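Local coordinates for protein putative mandelate racemase/muconate lactonizing enzyme (Bordetella bronchiseptica, PDB 3DDM) that belongs to the mandelate racemase/muconate lactonizing enzyme group of the enolase superfamily, with a TIM-barrel domain, its own function not established, at residues A[145-157]-A[331-343]. The protein carries 1 engineered substitution. Sequence-based numbering, arbitrary orientation.
Engineered in segment 331-343: G336 (natural residue Glu).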
loop_
_atom_site.group_PDB
_atom_site.type_symbol
_atom_site.label_atom_id
_atom_site.label_comp_id
_atom_site.label_asym_id
_atom_site.label_seq_id
_atom_site.Cartn_x
_atom_site.Cartn_y
_atom_site.Cartn_z
ATOM N N ASP A 145 21.524 -3.113 29.455
ATOM C CA ASP A 145 21.647 -2.212 28.309
ATOM C C ASP A 145 22.733 -2.653 27.326
ATOM O O ASP A 145 23.061 -1.925 26.391
ATOM C CB ASP A 145 21.967 -0.803 28.800
ATOM C CG ASP A 145 23.383 -0.692 29.351
ATOM O OD1 ASP A 145 23.809 -1.616 30.081
ATOM O OD2 ASP A 145 24.067 0.318 29.059
ATOM N N ARG A 146 23.294 -3.835 27.531
ATOM C CA ARG A 146 24.345 -4.314 26.649
ATOM C C ARG A 146 23.776 -5.288 25.625
ATOM O O ARG A 146 23.109 -6.254 25.986
ATOM C CB ARG A 146 25.468 -4.972 27.471
ATOM C CG ARG A 146 26.555 -5.645 26.636
ATOM C CD ARG A 146 27.899 -5.758 27.379
ATOM N NE ARG A 146 27.869 -6.607 28.579
ATOM C CZ ARG A 146 27.682 -7.929 28.579
ATOM N NH1 ARG A 146 27.502 -8.588 27.438
ATOM N NH2 ARG A 146 27.674 -8.600 29.729
ATOM N N ILE A 147 24.029 -5.024 24.346
ATOM C CA ILE A 147 23.525 -5.893 23.294
ATOM C C ILE A 147 24.564 -6.169 22.206
ATOM O O ILE A 147 25.531 -5.431 22.053
ATOM C CB ILE A 147 22.258 -5.291 22.627
ATOM C CG1 ILE A 147 22.627 -4.036 21.842
ATOM C CG2 ILE A 147 21.206 -4.957 23.680
ATOM C CD1 ILE A 147 21.425 -3.318 21.245
ATOM N N GLY A 148 24.357 -7.245 21.458
ATOM C CA GLY A 148 25.264 -7.580 20.375
ATOM C C GLY A 148 24.759 -7.003 19.054
ATOM O O GLY A 148 23.575 -6.655 18.932
ATOM N N VAL A 149 25.648 -6.883 18.073
ATOM C CA VAL A 149 25.276 -6.357 16.763
ATOM C C VAL A 149 25.961 -7.150 15.655
ATOM O O VAL A 149 26.861 -7.962 15.919
ATOM C CB VAL A 149 25.680 -4.872 16.592
ATOM C CG1 VAL A 149 25.109 -4.045 17.708
ATOM C CG2 VAL A 149 27.190 -4.736 16.554
ATOM N N TYR A 150 25.519 -6.927 14.419
ATOM C CA TYR A 150 26.120 -7.584 13.264
ATOM C C TYR A 150 26.095 -6.640 12.070
ATOM O O TYR A 150 25.197 -5.814 11.936
ATOM C CB TYR A 150 25.415 -8.923 12.936
ATOM C CG TYR A 150 24.006 -8.866 12.350
ATOM C CD1 TYR A 150 22.872 -8.899 13.178
ATOM C CD2 TYR A 150 23.807 -8.809 10.962
ATOM C CE1 TYR A 150 21.576 -8.879 12.635
ATOM C CE2 TYR A 150 22.526 -8.786 10.410
ATOM C CZ TYR A 150 21.413 -8.822 11.249
ATOM O OH TYR A 150 20.147 -8.804 10.696
ATOM N N ALA A 151 27.117 -6.730 11.230
ATOM C CA ALA A 151 27.197 -5.899 10.040
ATOM C C ALA A 151 26.164 -6.517 9.115
ATOM O O ALA A 151 26.260 -7.695 8.754
ATOM C CB ALA A 151 28.596 -5.979 9.426
ATOM N N SER A 152 25.169 -5.727 8.738
ATOM C CA SER A 152 24.095 -6.233 7.903
ATOM C C SER A 152 24.090 -5.698 6.489
ATOM O O SER A 152 24.323 -4.518 6.265
ATOM C CB SER A 152 22.751 -5.919 8.567
ATOM O OG SER A 152 21.672 -6.414 7.805
ATOM N N GLY A 153 23.829 -6.585 5.534
ATOM C CA GLY A 153 23.734 -6.180 4.143
ATOM C C GLY A 153 24.990 -5.928 3.341
ATOM O O GLY A 153 25.061 -4.950 2.599
ATOM N N ILE A 154 25.971 -6.809 3.483
ATOM C CA ILE A 154 27.228 -6.726 2.751
ATOM C C ILE A 154 26.963 -7.145 1.302
ATOM O O ILE A 154 26.480 -8.249 1.053
ATOM C CB ILE A 154 28.251 -7.691 3.369
ATOM C CG1 ILE A 154 28.586 -7.223 4.784
ATOM C CG2 ILE A 154 29.478 -7.809 2.480
ATOM C CD1 ILE A 154 29.122 -8.314 5.668
ATOM N N ASN A 155 27.279 -6.271 0.352
ATOM C CA ASN A 155 27.051 -6.577 -1.056
ATOM C C ASN A 155 27.906 -7.734 -1.565
ATOM O O ASN A 155 29.029 -7.940 -1.107
ATOM C CB ASN A 155 27.267 -5.333 -1.918
ATOM C CG ASN A 155 26.016 -4.464 -2.012
ATOM O OD1 ASN A 155 25.653 -3.764 -1.061
ATOM N ND2 ASN A 155 25.343 -4.516 -3.162
ATOM N N PRO A 156 27.373 -8.496 -2.535
ATOM C CA PRO A 156 27.963 -9.668 -3.189
ATOM C C PRO A 156 29.199 -9.480 -4.057
ATOM O O PRO A 156 29.895 -10.458 -4.351
ATOM C CB PRO A 156 26.795 -10.221 -3.997
ATOM C CG PRO A 156 26.112 -8.976 -4.430
ATOM C CD PRO A 156 26.067 -8.183 -3.146
ATOM N N GLU A 157 29.467 -8.246 -4.475
ATOM C CA GLU A 157 30.625 -7.982 -5.327
ATOM C C GLU A 157 31.947 -8.401 -4.681
ATOM O O GLU A 157 32.676 -9.229 -5.230
ATOM C CB GLU A 157 30.681 -6.503 -5.711
ATOM C CG GLU A 157 29.547 -6.033 -6.632
ATOM C CD GLU A 157 28.173 -6.084 -5.968
ATOM O OE1 GLU A 157 28.055 -5.625 -4.810
ATOM O OE2 GLU A 157 27.210 -6.568 -6.608
ATOM N N SER A 331 18.942 -18.253 22.512
ATOM C CA SER A 331 20.111 -17.667 21.848
ATOM C C SER A 331 20.097 -16.131 21.909
ATOM O O SER A 331 19.086 -15.495 21.583
ATOM C CB SER A 331 20.160 -18.112 20.373
ATOM O OG SER A 331 20.104 -19.527 20.238
ATOM N N PRO A 332 21.228 -15.515 22.312
ATOM C CA PRO A 332 21.369 -14.054 22.422
ATOM C C PRO A 332 20.926 -13.327 21.156
ATOM O O PRO A 332 21.379 -13.646 20.064
ATOM C CB PRO A 332 22.860 -13.873 22.681
ATOM C CG PRO A 332 23.216 -15.100 23.433
ATOM C CD PRO A 332 22.486 -16.188 22.682
ATOM N N GLY A 333 20.045 -12.346 21.305
ATOM C CA GLY A 333 19.582 -11.610 20.145
ATOM C C GLY A 333 20.639 -10.671 19.598
ATOM O O GLY A 333 21.445 -10.129 20.351
ATOM N N LEU A 334 20.649 -10.474 18.284
ATOM C CA LEU A 334 21.622 -9.581 17.671
ATOM C C LEU A 334 20.927 -8.505 16.864
ATOM O O LEU A 334 20.014 -8.792 16.088
ATOM C CB LEU A 334 22.585 -10.362 16.776
ATOM C CG LEU A 334 23.463 -11.408 17.478
ATOM C CD1 LEU A 334 24.614 -11.796 16.578
ATOM C CD2 LEU A 334 24.007 -10.839 18.778
ATOM N N LEU A 335 21.353 -7.261 17.068
ATOM C CA LEU A 335 20.785 -6.123 16.360
ATOM C C LEU A 335 21.625 -5.906 15.112
ATOM O O LEU A 335 22.850 -5.813 15.194
ATOM C CB LEU A 335 20.814 -4.892 17.267
ATOM C CG LEU A 335 20.250 -3.532 16.828
ATOM C CD1 LEU A 335 21.348 -2.690 16.251
ATOM C CD2 LEU A 335 19.115 -3.714 15.843
ATOM N N GLY A 336 20.965 -5.857 13.955
ATOM C CA GLY A 336 21.665 -5.669 12.696
ATOM C C GLY A 336 21.835 -4.207 12.350
ATOM O O GLY A 336 20.889 -3.423 12.430
ATOM N N VAL A 337 23.048 -3.835 11.966
ATOM C CA VAL A 337 23.350 -2.457 11.613
ATOM C C VAL A 337 23.790 -2.410 10.154
ATOM O O VAL A 337 24.601 -3.238 9.719
ATOM C CB VAL A 337 24.489 -1.894 12.509
ATOM C CG1 VAL A 337 24.691 -0.411 12.244
ATOM C CG2 VAL A 337 24.163 -2.137 13.975
ATOM N N ASP A 338 23.241 -1.451 9.405
ATOM C CA ASP A 338 23.574 -1.267 7.990
ATOM C C ASP A 338 25.093 -1.219 7.802
ATOM O O ASP A 338 25.776 -0.413 8.428
ATOM C CB ASP A 338 22.968 0.043 7.485
ATOM C CG ASP A 338 22.869 0.100 5.972
ATOM O OD1 ASP A 338 23.689 -0.549 5.282
ATOM O OD2 ASP A 338 21.966 0.810 5.476
ATOM N N ALA A 339 25.620 -2.065 6.929
ATOM C CA ALA A 339 27.061 -2.110 6.706
ATOM C C ALA A 339 27.607 -0.930 5.908
ATOM O O ALA A 339 28.762 -0.541 6.083
ATOM C CB ALA A 339 27.439 -3.421 6.018
ATOM N N ASN A 340 26.772 -0.362 5.040
ATOM C CA ASN A 340 27.158 0.756 4.182
ATOM C C ASN A 340 27.120 2.105 4.870
ATOM O O ASN A 340 26.422 2.281 5.855
ATOM C CB ASN A 340 26.263 0.784 2.944
ATOM C CG ASN A 340 26.309 -0.529 2.173
ATOM O OD1 ASN A 340 25.715 -1.527 2.590
ATOM N ND2 ASN A 340 27.038 -0.540 1.055
ATOM N N ASP A 341 27.874 3.062 4.339
ATOM C CA ASP A 341 27.929 4.393 4.923
ATOM C C ASP A 341 26.649 5.190 4.733
ATOM O O ASP A 341 26.086 5.234 3.640
ATOM C CB ASP A 341 29.106 5.177 4.343
ATOM C CG ASP A 341 30.447 4.557 4.696
ATOM O OD1 ASP A 341 30.531 3.891 5.756
ATOM O OD2 ASP A 341 31.418 4.751 3.926
ATOM N N ASN A 342 26.190 5.817 5.812
ATOM C CA ASN A 342 24.983 6.637 5.783
ATOM C C ASN A 342 24.990 7.559 6.998
ATOM O O ASN A 342 24.721 7.136 8.121
ATOM C CB ASN A 342 23.724 5.756 5.785
ATOM C CG ASN A 342 22.410 6.572 5.743
ATOM O OD1 ASN A 342 21.323 5.992 5.678
ATOM N ND2 ASN A 342 22.510 7.904 5.787
ATOM N N PRO A 343 25.310 8.838 6.777
ATOM C CA PRO A 343 25.357 9.829 7.852
ATOM C C PRO A 343 24.032 9.947 8.578
ATOM O O PRO A 343 24.005 10.247 9.771
ATOM C CB PRO A 343 25.734 11.111 7.122
ATOM C CG PRO A 343 26.569 10.602 5.969
ATOM C CD PRO A 343 25.753 9.426 5.500
#
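The shortest polar bond between the two strands runs from S152 N to V337 O, 2.7 Å long with an N-H...O angle of 161°. V337 also donates, its N bonding Y150 O at 2.9 Å, so both its NH and its CO are spent on the facing strand. The same alternation holds one step earlier, where Y150 N donates a hydrogen bond to L335 O at 3.0 Å. L335 also donates, its N bonding G148 O at 3.0 Å. A339 N, just beyond the strand, adds a last bond to S152 O.

These bonds pair strands 146-154 and 334-338 in parallel, with their axes at 39°. As they are the first and last strands of the (beta/alpha)8 barrel, joining to 174-177 and 304-309 respectively, their pairing closes it. One face carries Y150, whose CG stands between its backbone N and carbonyl carbon (chi1 71°), swinging the ring across G336. The CA of that engineered glycine, Glu in the natural sequence, sits over the ring face, 3.5 Å from the Y150 centroid, in a CH-pi contact, while L334 O lies at the ring edge. The hydroxyl reaches K175 of the next strand, and H308 also touches Y150. The V149 face is apolar: its CB packs on V337 CG2, with L335 and I147 alongside.

At the end of strand 334-338, D338 OD1 accepts from N340 N in an Asx turn, met from above the carboxylate plane, and OD2 forms a salt bridge with R38. The main chain thus fixes the seam through amide-carbonyl pairing, and its two faces differ in chemistry: a tyrosine tied to a lysine on one, hydrocarbon packing on the other.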